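Local coordinates for D-xylonate dehydratase (Caulobacter crescentus, PDB 5OYN), which catalyses the dehydration of D-xylonate to 2-dehydro-3-deoxy-D-arabinonate, and that of D-gluconate about as efficiently, using a [2Fe-2S] cluster and magnesium, at residues 450-453 against 454-457; 460-464 against 465-469; 544-547 against 548-552. All blocks are in the same frame, centred on the assembly; numbering follows the deposited sequence.

Contact 1. Residues 450-453 against 454-457; sequences EIDE and RCIL
Cys455 and Asp452 grip each other from the two ends of a type I beta turn. The closing bond runs from Cys455 N to Asp452 O, 3.1 Å. Followed outward, the cysteine first places CB 3.6 Å from Asp452 O, with Ile451 CG2 a little farther off at 4.0 Å. One bond further, SG turns back beside its own backbone N, opposite the carbonyl carbon (chi1 -46°), which carries it across the mouth of the turn. There it accepts the amide of Asp452, N to SG 3.2 Å, in an almost straight bond of 179°. The same sulfur lies against the methyl Ile451 CG2 and comes within 3.3 Å of Asp452 OD1, so it has an apolar neighbour as well as polar ones. Without the sulfur, as with an alanine here, the Asp452 amide would probably lose its acceptor and a gap would open beside Ile451 CG2. The Asp452 carboxylate, with CG between N and the carbonyl carbon (chi1 55°), folds over the turn and accepts the amide two residues on, the Asx-turn pattern, through a weak bond from Arg454 N to OD1, 3.3 Å. Ile451 CD1 reaches loosely toward Leu457 CD2, 4.4 Å away, while Ile432 of strand 426-435 packs on both Ile451 and Cys455. Outside the turn, Arg454 NH1 bonds to the carbonyl of Arg416, linking it to helix 411-417. This is a type I beta turn with a weak Asx-turn bond and an N-H...S bond, leading into strand 455-460 of the mixed sheet.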
loop_
_atom_site.group_PDB
_atom_site.type_symbol
_atom_site.label_atom_id
_atom_site.label_comp_id
_atom_site.label_asym_id
_atom_site.label_seq_id
_atom_site.Cartn_x
_atom_site.Cartn_y
_atom_site.Cartn_z
ATOM N N GLU A 450 7.359 56.680 -12.876
ATOM C CA GLU A 450 6.112 57.438 -12.901
ATOM C C GLU A 450 4.990 56.680 -13.602
ATOM O O GLU A 450 4.563 57.056 -14.702
ATOM C CB GLU A 450 6.324 58.796 -13.571
ATOM C CG GLU A 450 6.798 59.874 -12.614
ATOM C CD GLU A 450 7.114 61.177 -13.318
ATOM O OE1 GLU A 450 7.202 61.174 -14.569
ATOM O OE2 GLU A 450 7.279 62.202 -12.616
ATOM N N ILE A 451 4.518 55.614 -12.968
ATOM C CA ILE A 451 3.476 54.752 -13.515
ATOM C C ILE A 451 2.117 55.309 -13.112
ATOM O O ILE A 451 1.947 55.825 -12.000
ATOM C CB ILE A 451 3.674 53.302 -13.024
ATOM C CG1 ILE A 451 5.125 52.856 -13.257
ATOM C CG2 ILE A 451 2.706 52.356 -13.714
ATOM C CD1 ILE A 451 5.339 51.347 -13.223
ATOM N N ASP A 452 1.151 55.237 -14.021
ATOM C CA ASP A 452 -0.204 55.682 -13.711
ATOM C C ASP A 452 -1.185 54.834 -14.510
ATOM O O ASP A 452 -0.794 53.902 -15.219
ATOM C CB ASP A 452 -0.388 57.184 -13.982
ATOM C CG ASP A 452 -0.014 57.599 -15.420
ATOM O OD1 ASP A 452 -0.081 56.767 -16.362
ATOM O OD2 ASP A 452 0.344 58.787 -15.608
ATOM N N GLU A 453 -2.465 55.197 -14.423
ATOM C CA GLU A 453 -3.545 54.366 -14.941
ATOM C C GLU A 453 -3.462 54.102 -16.442
ATOM O O GLU A 453 -4.141 53.194 -16.930
ATOM C CB GLU A 453 -4.873 55.024 -14.597
ATOM C CG GLU A 453 -4.724 55.986 -13.440
ATOM C CD GLU A 453 -5.979 56.785 -13.194
ATOM O OE1 GLU A 453 -6.220 57.170 -12.023
ATOM O OE2 GLU A 453 -6.726 57.012 -14.174
ATOM N N ARG A 454 -2.658 54.854 -17.193
ATOM C CA ARG A 454 -2.618 54.689 -18.642
ATOM C C ARG A 454 -1.344 53.996 -19.118
ATOM O O ARG A 454 -0.958 54.145 -20.283
ATOM C CB ARG A 454 -2.795 56.039 -19.343
ATOM C CG ARG A 454 -3.789 56.985 -18.664
ATOM C CD ARG A 454 -5.229 56.497 -18.751
ATOM N NE ARG A 454 -5.534 55.864 -20.035
ATOM C CZ ARG A 454 -6.743 55.416 -20.377
ATOM N NH1 ARG A 454 -7.767 55.545 -19.533
ATOM N NH2 ARG A 454 -6.932 54.841 -21.562
ATOM N N CYS A 455 -0.696 53.221 -18.252
ATOM C CA CYS A 455 0.450 52.410 -18.638
ATOM C C CYS A 455 0.011 50.982 -18.949
ATOM O O CYS A 455 -1.111 50.568 -18.651
ATOM C CB CYS A 455 1.515 52.424 -17.537
ATOM S SG CYS A 455 1.853 54.092 -16.894
ATOM N N ILE A 456 0.911 50.232 -19.582
ATOM C CA ILE A 456 0.713 48.810 -19.845
ATOM C C ILE A 456 1.998 48.078 -19.466
ATOM O O ILE A 456 3.075 48.385 -19.992
ATOM C CB ILE A 456 0.317 48.534 -21.311
ATOM C CG1 ILE A 456 0.358 47.035 -21.605
ATOM C CG2 ILE A 456 1.206 49.309 -22.291
ATOM C CD1 ILE A 456 -0.367 46.651 -22.862
ATOM N N LEU A 457 1.890 47.120 -18.545
ATOM C CA LEU A 457 3.068 46.425 -18.046
ATOM C C LEU A 457 3.460 45.300 -18.994
ATOM O O LEU A 457 2.629 44.472 -19.384
ATOM C CB LEU A 457 2.817 45.900 -16.637
ATOM C CG LEU A 457 2.258 46.982 -15.697
ATOM C CD1 LEU A 457 1.707 46.366 -14.417
ATOM C CD2 LEU A 457 3.303 48.056 -15.381
#

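Contact 2. Residues 460-464 against 465-469; sequences RGAGP and IGWPG
Gly461 O and Gly463 O both face the turn of chain at 465-467, which has helical backbone angles, and Gly463 O accepts Trp467 N at 3.2 Å with an angle of 162°. One step on, Gly469 N reaches Pro464 O at 2.7 Å, with a cis peptide bond before Pro468. Glycine suits this close coil: a CB on Gly466 would collide with Gly461 O, which already lies 3.4 Å from Gly466 CA in a CH...O contact, and one on Gly463 would strike the ring of Pro464. The main side-chain contact is Ala462 against Trp467. With CG opposite its backbone N (chi1 -161°), the indole swings back along the chain, and its six-membered ring offers CE3 to Ala462 CB at 3.7 Å; CZ3 follows at 4.0 Å. Gly461 O lies at the edge of the same ring, near its plane. Pro468 CB rests 3.5 Å from Pro464 O, beside the bond to Gly469. Arg597 of the second subunit makes a cation-pi contact with Trp467, whose side chain is about 8 Å from that of Glu472, a magnesium ligand. The coil follows strand 455-460 and precedes helix 480-484: Asp495 holds the amides of Gly461 and Ala462, Glu513 those of Ile465 and Gly466, and helix 564-572 packs against Pro464 and Pro468.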
loop_
_atom_site.group_PDB
_atom_site.type_symbol
_atom_site.label_atom_id
_atom_site.label_comp_id
_atom_site.label_asym_id
_atom_site.label_seq_id
_atom_site.Cartn_x
_atom_site.Cartn_y
_atom_site.Cartn_z
ATOM N N ARG A 460 9.317 40.504 -20.957
ATOM C CA ARG A 460 9.919 39.808 -22.087
ATOM C C ARG A 460 11.042 38.905 -21.596
ATOM O O ARG A 460 11.586 39.090 -20.503
ATOM C CB ARG A 460 10.461 40.785 -23.147
ATOM C CG ARG A 460 11.528 41.740 -22.621
ATOM C CD ARG A 460 12.582 42.090 -23.673
ATOM N NE ARG A 460 13.341 43.269 -23.254
ATOM C CZ ARG A 460 13.178 44.491 -23.758
ATOM N NH1 ARG A 460 12.291 44.700 -24.719
ATOM N NH2 ARG A 460 13.904 45.504 -23.299
ATOM N N GLY A 461 11.397 37.936 -22.437
ATOM C CA GLY A 461 12.365 36.922 -22.086
ATOM C C GLY A 461 11.793 35.723 -21.366
ATOM O O GLY A 461 12.565 34.905 -20.838
ATOM N N ALA A 462 10.465 35.591 -21.329
ATOM C CA ALA A 462 9.790 34.523 -20.602
ATOM C C ALA A 462 9.166 33.492 -21.538
ATOM O O ALA A 462 8.225 32.787 -21.152
ATOM C CB ALA A 462 8.734 35.106 -19.660
ATOM N N GLY A 463 9.678 33.376 -22.752
ATOM C CA GLY A 463 9.149 32.417 -23.683
ATOM C C GLY A 463 9.904 31.115 -23.618
ATOM O O GLY A 463 10.819 30.937 -22.803
ATOM N N PRO A 464 9.531 30.174 -24.490
ATOM C CA PRO A 464 10.180 28.852 -24.487
ATOM C C PRO A 464 11.694 28.900 -24.533
ATOM O O PRO A 464 12.354 28.019 -23.961
ATOM C CB PRO A 464 9.607 28.180 -25.741
ATOM C CG PRO A 464 8.276 28.850 -25.958
ATOM C CD PRO A 464 8.363 30.236 -25.386
ATOM N N ILE A 465 12.270 29.901 -25.194
ATOM C CA ILE A 465 13.719 29.981 -25.328
ATOM C C ILE A 465 14.318 30.874 -24.254
ATOM O O ILE A 465 15.361 30.551 -23.674
ATOM C CB ILE A 465 14.086 30.478 -26.745
ATOM C CG1 ILE A 465 13.429 29.604 -27.820
ATOM C CG2 ILE A 465 15.591 30.520 -26.936
ATOM C CD1 ILE A 465 13.981 28.193 -27.888
ATOM N N GLY A 466 13.657 31.992 -23.962
ATOM C CA GLY A 466 14.252 32.978 -23.077
ATOM C C GLY A 466 14.415 32.494 -21.647
ATOM O O GLY A 466 15.425 32.789 -20.996
ATOM N N TRP A 467 13.432 31.731 -21.138
ATOM C CA TRP A 467 13.362 31.469 -19.703
ATOM C C TRP A 467 14.379 30.438 -19.203
ATOM O O TRP A 467 15.092 30.717 -18.225
ATOM C CB TRP A 467 11.942 31.055 -19.327
ATOM C CG TRP A 467 11.665 31.199 -17.858
ATOM C CD1 TRP A 467 11.599 30.197 -16.936
ATOM C CD2 TRP A 467 11.431 32.417 -17.142
ATOM N NE1 TRP A 467 11.338 30.713 -15.695
ATOM C CE2 TRP A 467 11.229 32.074 -15.792
ATOM C CE3 TRP A 467 11.375 33.762 -17.510
ATOM C CZ2 TRP A 467 10.967 33.028 -14.808
ATOM C CZ3 TRP A 467 11.113 34.710 -16.530
ATOM C CH2 TRP A 467 10.915 34.337 -15.196
ATOM N N PRO A 468 14.487 29.234 -19.809
ATOM C CA PRO A 468 13.783 28.572 -20.917
ATOM C C PRO A 468 12.541 27.842 -20.459
ATOM O O PRO A 468 12.345 27.714 -19.258
ATOM C CB PRO A 468 14.808 27.581 -21.442
ATOM C CG PRO A 468 15.625 27.226 -20.245
ATOM C CD PRO A 468 15.600 28.407 -19.308
ATOM N N GLY A 469 11.735 27.351 -21.403
ATOM C CA GLY A 469 10.384 26.897 -21.114
ATOM C C GLY A 469 9.565 28.099 -20.713
ATOM O O GLY A 469 9.986 28.842 -19.830
#

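Contact 3. Residues 544-547 against 548-552; sequences EATI and AARKQ
Ile547 and Lys551, one helical turn apart, lie side by side and point the same way, the methyl Ile547 CG2 meeting Lys551 CE at 3.6 Å. Here the lysine contributes its aliphatic stem: CB and CG both pass Ile547 O, each at 3.7 Å, before CE reaches the methyl. Ile547 holds CG2 opposite its backbone N, with CG1 on the N side (chi1 -77°), which sets that methyl facing the next turn. The isoleucine also packs on Trp522 and Val542, joining the helix to the neighbouring loops.

Thr546 and Arg550 meet differently. Their side chains cross at a slant, and the threonine methyl CG2 comes 3.8 Å from Arg550 NE, at an oblique angle to the guanidinium. A bend at chi2 (-127°) takes the arginine away from a fully extended course. Its guanidinium is held at the side of the helix, NH1 forming a salt bridge with Asp527 and a hydrogen bond with the carbonyl of Trp522. The hydroxyl OG1 of Thr546 turns from this pair to bond Asp543, just before the helix.

Beneath the side chains, Arg550 N bonds Thr546 O at 3.1 Å, and Lys551 N bonds Ile547 O at 3.0 Å; the bond from Ala549 N to Ala545 O is weak. Pairing at a spacing of four residues is the hallmark of an alpha helix, here the short surface helix 544-551 that follows strand 537-540 at the edge of the mixed sheet.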
loop_
_atom_site.group_PDB
_atom_site.type_symbol
_atom_site.label_atom_id
_atom_site.label_comp_id
_atom_site.label_asym_id
_atom_site.label_seq_id
_atom_site.Cartn_x
_atom_site.Cartn_y
_atom_site.Cartn_z
ATOM N N GLU A 544 9.198 53.020 -38.649
ATOM C CA GLU A 544 10.038 51.998 -39.273
ATOM C C GLU A 544 11.524 52.283 -39.095
ATOM O O GLU A 544 12.336 51.350 -39.022
ATOM C CB GLU A 544 9.709 51.902 -40.767
ATOM C CG GLU A 544 8.645 50.875 -41.132
ATOM C CD GLU A 544 8.878 50.251 -42.505
ATOM O OE1 GLU A 544 9.706 50.789 -43.275
ATOM O OE2 GLU A 544 8.231 49.224 -42.817
ATOM N N ALA A 545 11.895 53.563 -39.033
ATOM C CA ALA A 545 13.301 53.946 -38.952
ATOM C C ALA A 545 13.858 53.711 -37.552
ATOM O O ALA A 545 14.913 53.083 -37.395
ATOM C CB ALA A 545 13.465 55.412 -39.374
ATOM N N THR A 546 13.156 54.206 -36.523
ATOM C CA THR A 546 13.579 53.948 -35.149
ATOM C C THR A 546 13.627 52.457 -34.850
ATOM O O THR A 546 14.473 52.013 -34.066
ATOM C CB THR A 546 12.645 54.640 -34.153
ATOM O OG1 THR A 546 12.353 55.970 -34.598
ATOM C CG2 THR A 546 13.299 54.706 -32.785
ATOM N N ILE A 547 12.746 51.671 -35.480
ATOM C CA ILE A 547 12.685 50.239 -35.198
ATOM C C ILE A 547 14.028 49.579 -35.486
ATOM O O ILE A 547 14.602 48.902 -34.623
ATOM C CB ILE A 547 11.539 49.579 -35.990
ATOM C CG1 ILE A 547 10.186 49.891 -35.342
ATOM C CG2 ILE A 547 11.725 48.072 -36.059
ATOM C CD1 ILE A 547 9.009 49.178 -35.996
ATOM N N ALA A 548 14.562 49.780 -36.699
ATOM C CA ALA A 548 15.804 49.106 -37.072
ATOM C C ALA A 548 17.018 49.671 -36.344
ATOM O O ALA A 548 18.040 48.980 -36.238
ATOM C CB ALA A 548 16.018 49.178 -38.581
ATOM N N ALA A 549 16.931 50.909 -35.846
ATOM C CA ALA A 549 17.998 51.445 -35.006
ATOM C C ALA A 549 18.107 50.666 -33.702
ATOM O O ALA A 549 19.213 50.340 -33.250
ATOM C CB ALA A 549 17.754 52.928 -34.726
ATOM N N ARG A 550 16.964 50.359 -33.083
ATOM C CA ARG A 550 16.975 49.522 -31.892
ATOM C C ARG A 550 17.431 48.103 -32.223
ATOM O O ARG A 550 18.231 47.516 -31.484
ATOM C CB ARG A 550 15.587 49.513 -31.250
ATOM C CG ARG A 550 14.875 50.858 -31.235
ATOM C CD ARG A 550 14.408 51.225 -29.837
ATOM N NE ARG A 550 13.380 52.266 -29.821
ATOM C CZ ARG A 550 12.108 52.061 -29.486
ATOM N NH1 ARG A 550 11.686 50.847 -29.148
ATOM N NH2 ARG A 550 11.249 53.074 -29.487
ATOM N N LYS A 551 16.948 47.543 -33.342
ATOM C CA LYS A 551 17.261 46.157 -33.688
ATOM C C LYS A 551 18.758 45.923 -33.814
ATOM O O LYS A 551 19.232 44.798 -33.605
ATOM C CB LYS A 551 16.575 45.758 -34.993
ATOM C CG LYS A 551 15.168 45.244 -34.833
ATOM C CD LYS A 551 14.734 44.465 -36.054
ATOM C CE LYS A 551 13.303 44.806 -36.424
ATOM N NZ LYS A 551 12.851 44.016 -37.606
ATOM N N GLN A 552 19.514 46.960 -34.168
ATOM C CA GLN A 552 20.955 46.828 -34.295
ATOM C C GLN A 552 21.666 46.894 -32.951
ATOM O O GLN A 552 22.862 46.596 -32.887
ATOM C CB GLN A 552 21.492 47.907 -35.250
ATOM C CG GLN A 552 21.033 47.711 -36.697
ATOM C CD GLN A 552 22.173 47.345 -37.638
ATOM O OE1 GLN A 552 23.196 48.033 -37.697
ATOM N NE2 GLN A 552 22.005 46.242 -38.371
#

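How the contacts relate
Along the chain the three contacts come in series, none enclosing or crossing another. Contact 1 closes the turn that ends the loop after helix 436-443 and starts strand 455-460; that strand leads directly to contact 2, which coils the chain on the way to helix 480-484. Contact 3 comes much later, within helix 544-551 beyond strand 537-540. Their centres are 23 to 24 Å apart, and contact 3 touches neither of the others. Strand 455-460 thus joins contacts 1 and 2, while contact 3 follows 537-540, one of the two outermost strands of the same mixed sheet within this chain. Contact 2 alone reaches another subunit and lies nearest the magnesium site.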